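Local atomic coordinates of cytochrome P450 (CYP102L1) (Mycobacterium phage Adler, PDB entry 6N6Q), a protein that is a phage-encoded cytochrome P450 that binds haem and is probably a monooxygenase, although its substrate is not known. Residues F57-I68 with W370-H381. Residues are numbered along the deposited sequence; the frame is centred on the assembly and turned at random.
Sequences FRVVVVDGPELI and WVFVNLHAAHTH
V61 and V62 pair in parallel with F372 and V373 in the mixed beta sheet of the cytochrome P450 fold. Strands 58-62 and 370-374 are neighbours in this sheet, flanked by strands 49-53 and 347-352. Three nearly straight backbone bonds join them: F372 N to V60 O, V62 N to F372 O, and N374 N to V62 O.

V61 and F372 share one face of the sheet. CG2 of V59 presses on CB of F372 at 3.5 Å. F372 holds CG anti to its backbone N (chi1 177°), and CG1 of V61 comes to the ring edge near CD2. The F372 ring also meets F349, and the side chain of F372 is about 8 Å from the bound haem. CG1 of V61 touches CB of N374 as well, and V61 and N374 both rest on L39 of helix 35-43.

On the other face, CG1 of V60 meets CG1 of V371 at 3.7 Å, and CG2 of V62 lies against CB of V371. At the start of the strands the F57 and W370 rings are inclined by 58°, with F57 CD2 at the indole edge near CH2.

Beyond the strands, N374 is the N-cap of helix 375-379, its OD1 accepting from A377 N above the amide plane. CB of D63 touches CB of A377 at 3.6 Å. CD1 of I68 touches both CG1 of V373 (3.7 Å) and CB of A378 (3.6 Å). H381, whose ND1 bonds to S383, receives a CH-pi contact over one ring face, with P65 CD 3.9 Å from the imidazole centroid.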
ATOM      1  N   PHE A  57      20.742  -5.150 -10.538  1.00 65.15           N
ATOM      2  CA  PHE A  57      20.189  -5.567 -11.817  1.00 63.37           C
ATOM      3  C   PHE A  57      20.002  -4.357 -12.716  1.00 53.40           C
ATOM      4  O   PHE A  57      19.900  -3.218 -12.252  1.00 68.78           O
ATOM      5  CB  PHE A  57      18.859  -6.312 -11.632  1.00 60.91           C
ATOM      6  CG  PHE A  57      17.803  -5.514 -10.920  1.00 57.12           C
ATOM      7  CD1 PHE A  57      17.716  -5.535  -9.538  1.00 66.07           C
ATOM      8  CD2 PHE A  57      16.885  -4.761 -11.633  1.00 57.36           C
ATOM      9  CE1 PHE A  57      16.742  -4.806  -8.877  1.00 67.47           C
ATOM     10  CE2 PHE A  57      15.906  -4.032 -10.980  1.00 65.29           C
ATOM     11  CZ  PHE A  57      15.835  -4.056  -9.599  1.00 67.15           C
ATOM     12  N   ARG A  58      19.979  -4.625 -14.016  1.00 49.66           N
ATOM     13  CA  ARG A  58      19.540  -3.665 -15.015  1.00 54.48           C
ATOM     14  C   ARG A  58      18.094  -3.969 -15.373  1.00 48.86           C
ATOM     15  O   ARG A  58      17.722  -5.130 -15.564  1.00 49.91           O
ATOM     16  CB  ARG A  58      20.422  -3.720 -16.265  1.00 49.50           C
ATOM     17  CG  ARG A  58      19.766  -3.143 -17.510  1.00 56.21           C
ATOM     18  CD  ARG A  58      20.774  -2.891 -18.619  1.00 61.44           C
ATOM     19  NE  ARG A  58      21.738  -3.978 -18.751  1.00 63.01           N
ATOM     20  CZ  ARG A  58      21.483  -5.138 -19.348  1.00 61.46           C
ATOM     21  NH1 ARG A  58      20.286  -5.372 -19.866  1.00 65.24           N
ATOM     22  NH2 ARG A  58      22.425  -6.067 -19.422  1.00 56.22           N
ATOM     23  N   VAL A  59      17.273  -2.926 -15.446  1.00 48.40           N
ATOM     24  CA  VAL A  59      15.842  -3.080 -15.668  1.00 48.71           C
ATOM     25  C   VAL A  59      15.423  -2.232 -16.859  1.00 47.97           C
ATOM     26  O   VAL A  59      15.909  -1.110 -17.043  1.00 44.32           O
ATOM     27  CB  VAL A  59      15.034  -2.702 -14.407  1.00 50.36           C
ATOM     28  CG1 VAL A  59      15.344  -1.276 -13.968  1.00 47.37           C
ATOM     29  CG2 VAL A  59      13.552  -2.889 -14.650  1.00 40.43           C
ATOM     30  N   VAL A  60      14.539  -2.785 -17.685  1.00 41.44           N
ATOM     31  CA  VAL A  60      13.884  -2.019 -18.738  1.00 43.83           C
ATOM     32  C   VAL A  60      12.748  -1.235 -18.090  1.00 49.41           C
ATOM     33  O   VAL A  60      11.753  -1.815 -17.647  1.00 44.29           O
ATOM     34  CB  VAL A  60      13.366  -2.926 -19.858  1.00 46.51           C
ATOM     35  CG1 VAL A  60      12.644  -2.102 -20.913  1.00 44.36           C
ATOM     36  CG2 VAL A  60      14.513  -3.715 -20.475  1.00 45.83           C
ATOM     37  N   VAL A  61      12.900   0.083 -18.017  1.00 48.82           N
ATOM     38  CA  VAL A  61      11.921   0.958 -17.385  1.00 48.35           C
ATOM     39  C   VAL A  61      10.993   1.505 -18.459  1.00 49.48           C
ATOM     40  O   VAL A  61      11.453   2.020 -19.485  1.00 53.50           O
ATOM     41  CB  VAL A  61      12.609   2.101 -16.619  1.00 44.23           C
ATOM     42  CG1 VAL A  61      11.573   3.001 -15.964  1.00 49.23           C
ATOM     43  CG2 VAL A  61      13.574   1.541 -15.587  1.00 39.00           C
ATOM     44  N   VAL A  62       9.689   1.393 -18.227  1.00 53.75           N
ATOM     45  CA  VAL A  62       8.671   1.922 -19.127  1.00 55.48           C
ATOM     46  C   VAL A  62       7.911   3.007 -18.378  1.00 56.77           C
ATOM     47  O   VAL A  62       7.328   2.742 -17.319  1.00 55.55           O
ATOM     48  CB  VAL A  62       7.715   0.825 -19.622  1.00 48.00           C
ATOM     49  CG1 VAL A  62       6.842   1.353 -20.745  1.00 51.04           C
ATOM     50  CG2 VAL A  62       8.498  -0.397 -20.078  1.00 53.34           C
ATOM     51  N   ASP A  63       7.924   4.228 -18.920  1.00 50.42           N
ATOM     52  CA  ASP A  63       7.220   5.346 -18.304  1.00 50.51           C
ATOM     53  C   ASP A  63       6.416   6.164 -19.309  1.00 52.41           C
ATOM     54  O   ASP A  63       5.991   7.278 -18.982  1.00 54.32           O
ATOM     55  CB  ASP A  63       8.201   6.261 -17.556  1.00 49.54           C
ATOM     56  CG  ASP A  63       9.273   6.842 -18.461  1.00 58.44           C
ATOM     57  OD1 ASP A  63       9.400   6.377 -19.611  1.00 60.83           O
ATOM     58  OD2 ASP A  63       9.989   7.768 -18.023  1.00 56.35           O
ATOM     59  N   GLY A  64       6.193   5.645 -20.515  1.00 50.42           N
ATOM     60  CA  GLY A  64       5.425   6.341 -21.518  1.00 50.13           C
ATOM     61  C   GLY A  64       3.989   5.863 -21.577  1.00 55.77           C
ATOM     62  O   GLY A  64       3.702   4.672 -21.422  1.00 57.75           O
ATOM     63  N   PRO A  65       3.056   6.791 -21.811  1.00 60.24           N
ATOM     64  CA  PRO A  65       1.627   6.420 -21.750  1.00 57.70           C
ATOM     65  C   PRO A  65       1.223   5.343 -22.744  1.00 65.99           C
ATOM     66  O   PRO A  65       0.577   4.362 -22.354  1.00 66.86           O
ATOM     67  CB  PRO A  65       0.917   7.754 -22.023  1.00 61.74           C
ATOM     68  CG  PRO A  65       1.907   8.800 -21.625  1.00 61.92           C
ATOM     69  CD  PRO A  65       3.245   8.240 -21.998  1.00 60.33           C
ATOM     70  N   GLU A  66       1.578   5.495 -24.024  1.00 64.44           N
ATOM     71  CA  GLU A  66       1.188   4.492 -25.012  1.00 67.97           C
ATOM     72  C   GLU A  66       1.919   3.174 -24.787  1.00 62.25           C
ATOM     73  O   GLU A  66       1.347   2.097 -24.997  1.00 62.89           O
ATOM     74  CB  GLU A  66       1.448   5.007 -26.428  1.00 69.76           C
ATOM     75  CG  GLU A  66       0.472   6.069 -26.908  1.00 69.81           C
ATOM     76  CD  GLU A  66       0.885   7.469 -26.503  1.00 80.30           C
ATOM     77  OE1 GLU A  66       1.919   7.610 -25.813  1.00 76.62           O
ATOM     78  OE2 GLU A  66       0.177   8.428 -26.878  1.00 78.14           O
ATOM     79  N   LEU A  67       3.183   3.236 -24.367  1.00 56.28           N
ATOM     80  CA  LEU A  67       3.942   2.010 -24.140  1.00 59.57           C
ATOM     81  C   LEU A  67       3.419   1.249 -22.928  1.00 60.84           C
ATOM     82  O   LEU A  67       3.310   0.017 -22.965  1.00 59.73           O
ATOM     83  CB  LEU A  67       5.426   2.335 -23.971  1.00 57.16           C
ATOM     84  CG  LEU A  67       6.185   2.748 -25.232  1.00 57.48           C
ATOM     85  CD1 LEU A  67       7.583   3.225 -24.881  1.00 58.04           C
ATOM     86  CD2 LEU A  67       6.246   1.591 -26.211  1.00 57.38           C
ATOM     87  N   ILE A  68       3.084   1.961 -21.849  1.00 52.47           N
ATOM     88  CA  ILE A  68       2.658   1.296 -20.620  1.00 56.13           C
ATOM     89  C   ILE A  68       1.345   0.552 -20.833  1.00 59.58           C
ATOM     90  O   ILE A  68       1.187  -0.590 -20.385  1.00 61.25           O
ATOM     91  CB  ILE A  68       2.555   2.312 -19.468  1.00 56.40           C
ATOM     92  CG1 ILE A  68       3.948   2.678 -18.954  1.00 50.69           C
ATOM     93  CG2 ILE A  68       1.700   1.762 -18.337  1.00 51.09           C
ATOM     94  CD1 ILE A  68       3.933   3.699 -17.844  1.00 48.10           C
ATOM     95  N   TRP A 370      11.094  -9.357 -18.652  1.00 44.09           N
ATOM     96  CA  TRP A 370      10.371  -8.534 -17.697  1.00 49.46           C
ATOM     97  C   TRP A 370      10.801  -7.076 -17.788  1.00 46.21           C
ATOM     98  O   TRP A 370      11.959  -6.766 -18.080  1.00 43.29           O
ATOM     99  CB  TRP A 370      10.553  -9.052 -16.258  1.00 44.09           C
ATOM    100  CG  TRP A 370      11.966  -9.359 -15.874  1.00 40.61           C
ATOM    101  CD1 TRP A 370      12.683 -10.470 -16.211  1.00 42.69           C
ATOM    102  CD2 TRP A 370      12.827  -8.558 -15.057  1.00 40.26           C
ATOM    103  NE1 TRP A 370      13.943 -10.404 -15.666  1.00 46.47           N
ATOM    104  CE2 TRP A 370      14.056  -9.240 -14.951  1.00 44.80           C
ATOM    105  CE3 TRP A 370      12.682  -7.328 -14.410  1.00 38.54           C
ATOM    106  CZ2 TRP A 370      15.130  -8.734 -14.223  1.00 44.22           C
ATOM    107  CZ3 TRP A 370      13.749  -6.827 -13.689  1.00 41.31           C
ATOM    108  CH2 TRP A 370      14.958  -7.529 -13.602  1.00 42.82           C
ATOM    109  N   VAL A 371       9.839  -6.186 -17.540  1.00 42.72           N
ATOM    110  CA  VAL A 371      10.053  -4.746 -17.528  1.00 41.37           C
ATOM    111  C   VAL A 371       9.434  -4.174 -16.258  1.00 50.28           C
ATOM    112  O   VAL A 371       8.706  -4.853 -15.531  1.00 47.82           O
ATOM    113  CB  VAL A 371       9.459  -4.051 -18.772  1.00 51.17           C
ATOM    114  CG1 VAL A 371      10.076  -4.607 -20.050  1.00 42.12           C
ATOM    115  CG2 VAL A 371       7.944  -4.206 -18.786  1.00 47.39           C
ATOM    116  N   PHE A 372       9.730  -2.902 -16.003  1.00 48.36           N
ATOM    117  CA  PHE A 372       9.213  -2.180 -14.849  1.00 44.34           C
ATOM    118  C   PHE A 372       8.370  -1.014 -15.341  1.00 46.08           C
ATOM    119  O   PHE A 372       8.851  -0.181 -16.116  1.00 44.26           O
ATOM    120  CB  PHE A 372      10.352  -1.683 -13.955  1.00 47.35           C
ATOM    121  CG  PHE A 372       9.897  -0.858 -12.782  1.00 51.94           C
ATOM    122  CD1 PHE A 372       9.299  -1.456 -11.684  1.00 51.33           C
ATOM    123  CD2 PHE A 372      10.087   0.514 -12.769  1.00 52.04           C
ATOM    124  CE1 PHE A 372       8.885  -0.698 -10.600  1.00 45.41           C
ATOM    125  CE2 PHE A 372       9.677   1.277 -11.687  1.00 51.39           C
ATOM    126  CZ  PHE A 372       9.076   0.669 -10.602  1.00 43.75           C
ATOM    127  N   VAL A 373       7.118  -0.963 -14.899  1.00 51.35           N
ATOM    128  CA  VAL A 373       6.237   0.164 -15.178  1.00 42.20           C
ATOM    129  C   VAL A 373       6.449   1.193 -14.075  1.00 44.77           C
ATOM    130  O   VAL A 373       6.133   0.940 -12.910  1.00 44.26           O
ATOM    131  CB  VAL A 373       4.770  -0.274 -15.261  1.00 50.78           C
ATOM    132  CG1 VAL A 373       3.861   0.940 -15.371  1.00 43.60           C
ATOM    133  CG2 VAL A 373       4.562  -1.211 -16.443  1.00 51.78           C
ATOM    134  N   ASN A 374       6.998   2.350 -14.436  1.00 47.47           N
ATOM    135  CA  ASN A 374       7.273   3.420 -13.478  1.00 49.78           C
ATOM    136  C   ASN A 374       6.012   4.266 -13.339  1.00 51.30           C
ATOM    137  O   ASN A 374       5.768   5.173 -14.140  1.00 46.96           O
ATOM    138  CB  ASN A 374       8.465   4.255 -13.934  1.00 45.18           C
ATOM    139  CG  ASN A 374       8.953   5.218 -12.866  1.00 45.86           C
ATOM    140  OD1 ASN A 374       8.202   5.620 -11.980  1.00 55.49           O
ATOM    141  ND2 ASN A 374      10.223   5.597 -12.950  1.00 47.72           N
ATOM    142  N   LEU A 375       5.208   3.968 -12.314  1.00 49.71           N
ATOM    143  CA  LEU A 375       3.971   4.714 -12.103  1.00 50.86           C
ATOM    144  C   LEU A 375       4.251   6.151 -11.684  1.00 48.66           C
ATOM    145  O   LEU A 375       3.543   7.072 -12.107  1.00 50.00           O
ATOM    146  CB  LEU A 375       3.104   4.022 -11.052  1.00 45.52           C
ATOM    147  CG  LEU A 375       2.417   2.719 -11.456  1.00 51.89           C
ATOM    148  CD1 LEU A 375       1.823   2.048 -10.233  1.00 49.48           C
ATOM    149  CD2 LEU A 375       1.342   2.992 -12.496  1.00 55.13           C
ATOM    150  N   HIS A 376       5.273   6.362 -10.850  1.00 44.08           N
ATOM    151  CA  HIS A 376       5.588   7.712 -10.396  1.00 44.01           C
ATOM    152  C   HIS A 376       5.923   8.625 -11.567  1.00 49.85           C
ATOM    153  O   HIS A 376       5.531   9.798 -11.581  1.00 54.07           O
ATOM    154  CB  HIS A 376       6.746   7.681  -9.400  1.00 45.78           C
ATOM    155  CG  HIS A 376       7.299   9.035  -9.084  1.00 55.47           C
ATOM    156  ND1 HIS A 376       8.579   9.415  -9.426  1.00 54.45           N
ATOM    157  CD2 HIS A 376       6.741  10.105  -8.468  1.00 46.89           C
ATOM    158  CE1 HIS A 376       8.789  10.658  -9.028  1.00 47.10           C
ATOM    159  NE2 HIS A 376       7.689  11.099  -8.444  1.00 48.43           N
ATOM    160  N   ALA A 377       6.643   8.106 -12.561  1.00 50.09           N
ATOM    161  CA  ALA A 377       6.928   8.903 -13.746  1.00 47.18           C
ATOM    162  C   ALA A 377       5.691   9.037 -14.626  1.00 52.07           C
ATOM    163  O   ALA A 377       5.446  10.102 -15.205  1.00 52.93           O
ATOM    164  CB  ALA A 377       8.084   8.284 -14.529  1.00 45.32           C
ATOM    165  N   ALA A 378       4.896   7.970 -14.729  1.00 47.70           N
ATOM    166  CA  ALA A 378       3.710   8.008 -15.578  1.00 49.90           C
ATOM    167  C   ALA A 378       2.622   8.893 -14.980  1.00 50.73           C
ATOM    168  O   ALA A 378       1.897   9.576 -15.712  1.00 48.58           O
ATOM    169  CB  ALA A 378       3.186   6.591 -15.807  1.00 40.92           C
ATOM    170  N   HIS A 379       2.490   8.893 -13.652  1.00 50.85           N
ATOM    171  CA  HIS A 379       1.461   9.711 -13.019  1.00 53.59           C
ATOM    172  C   HIS A 379       1.807  11.192 -13.067  1.00 55.67           C
ATOM    173  O   HIS A 379       0.907  12.037 -13.090  1.00 55.88           O
ATOM    174  CB  HIS A 379       1.250   9.264 -11.575  1.00 52.05           C
ATOM    175  CG  HIS A 379       0.557   7.944 -11.445  1.00 48.74           C
ATOM    176  ND1 HIS A 379       0.246   7.385 -10.225  1.00 43.20           N
ATOM    177  CD2 HIS A 379       0.112   7.074 -12.383  1.00 46.42           C
ATOM    178  CE1 HIS A 379      -0.361   6.227 -10.416  1.00 49.66           C
ATOM    179  NE2 HIS A 379      -0.454   6.015 -11.716  1.00 51.02           N
ATOM    180  N   THR A 380       3.096  11.527 -13.075  1.00 58.85           N
ATOM    181  CA  THR A 380       3.549  12.905 -13.196  1.00 56.39           C
ATOM    182  C   THR A 380       3.997  13.242 -14.612  1.00 57.96           C
ATOM    183  O   THR A 380       4.623  14.286 -14.824  1.00 55.26           O
ATOM    184  CB  THR A 380       4.685  13.176 -12.206  1.00 50.96           C
ATOM    185  OG1 THR A 380       5.826  12.384 -12.556  1.00 49.29           O
ATOM    186  CG2 THR A 380       4.250  12.824 -10.792  1.00 45.96           C
ATOM    187  N   HIS A 381       3.685  12.385 -15.580  1.00 54.80           N
ATOM    188  CA  HIS A 381       4.116  12.583 -16.954  1.00 57.22           C
ATOM    189  C   HIS A 381       3.474  13.837 -17.548  1.00 66.42           C
ATOM    190  O   HIS A 381       2.450  14.334 -17.069  1.00 61.46           O
ATOM    191  CB  HIS A 381       3.770  11.353 -17.798  1.00 58.94           C
ATOM    192  CG  HIS A 381       4.289  11.411 -19.201  1.00 67.52           C
ATOM    193  ND1 HIS A 381       3.496  11.746 -20.276  1.00 62.07           N
ATOM    194  CD2 HIS A 381       5.525  11.177 -19.704  1.00 64.40           C
ATOM    195  CE1 HIS A 381       4.219  11.715 -21.381  1.00 63.42           C
ATOM    196  NE2 HIS A 381       5.453  11.374 -21.062  1.00 65.22           N
TER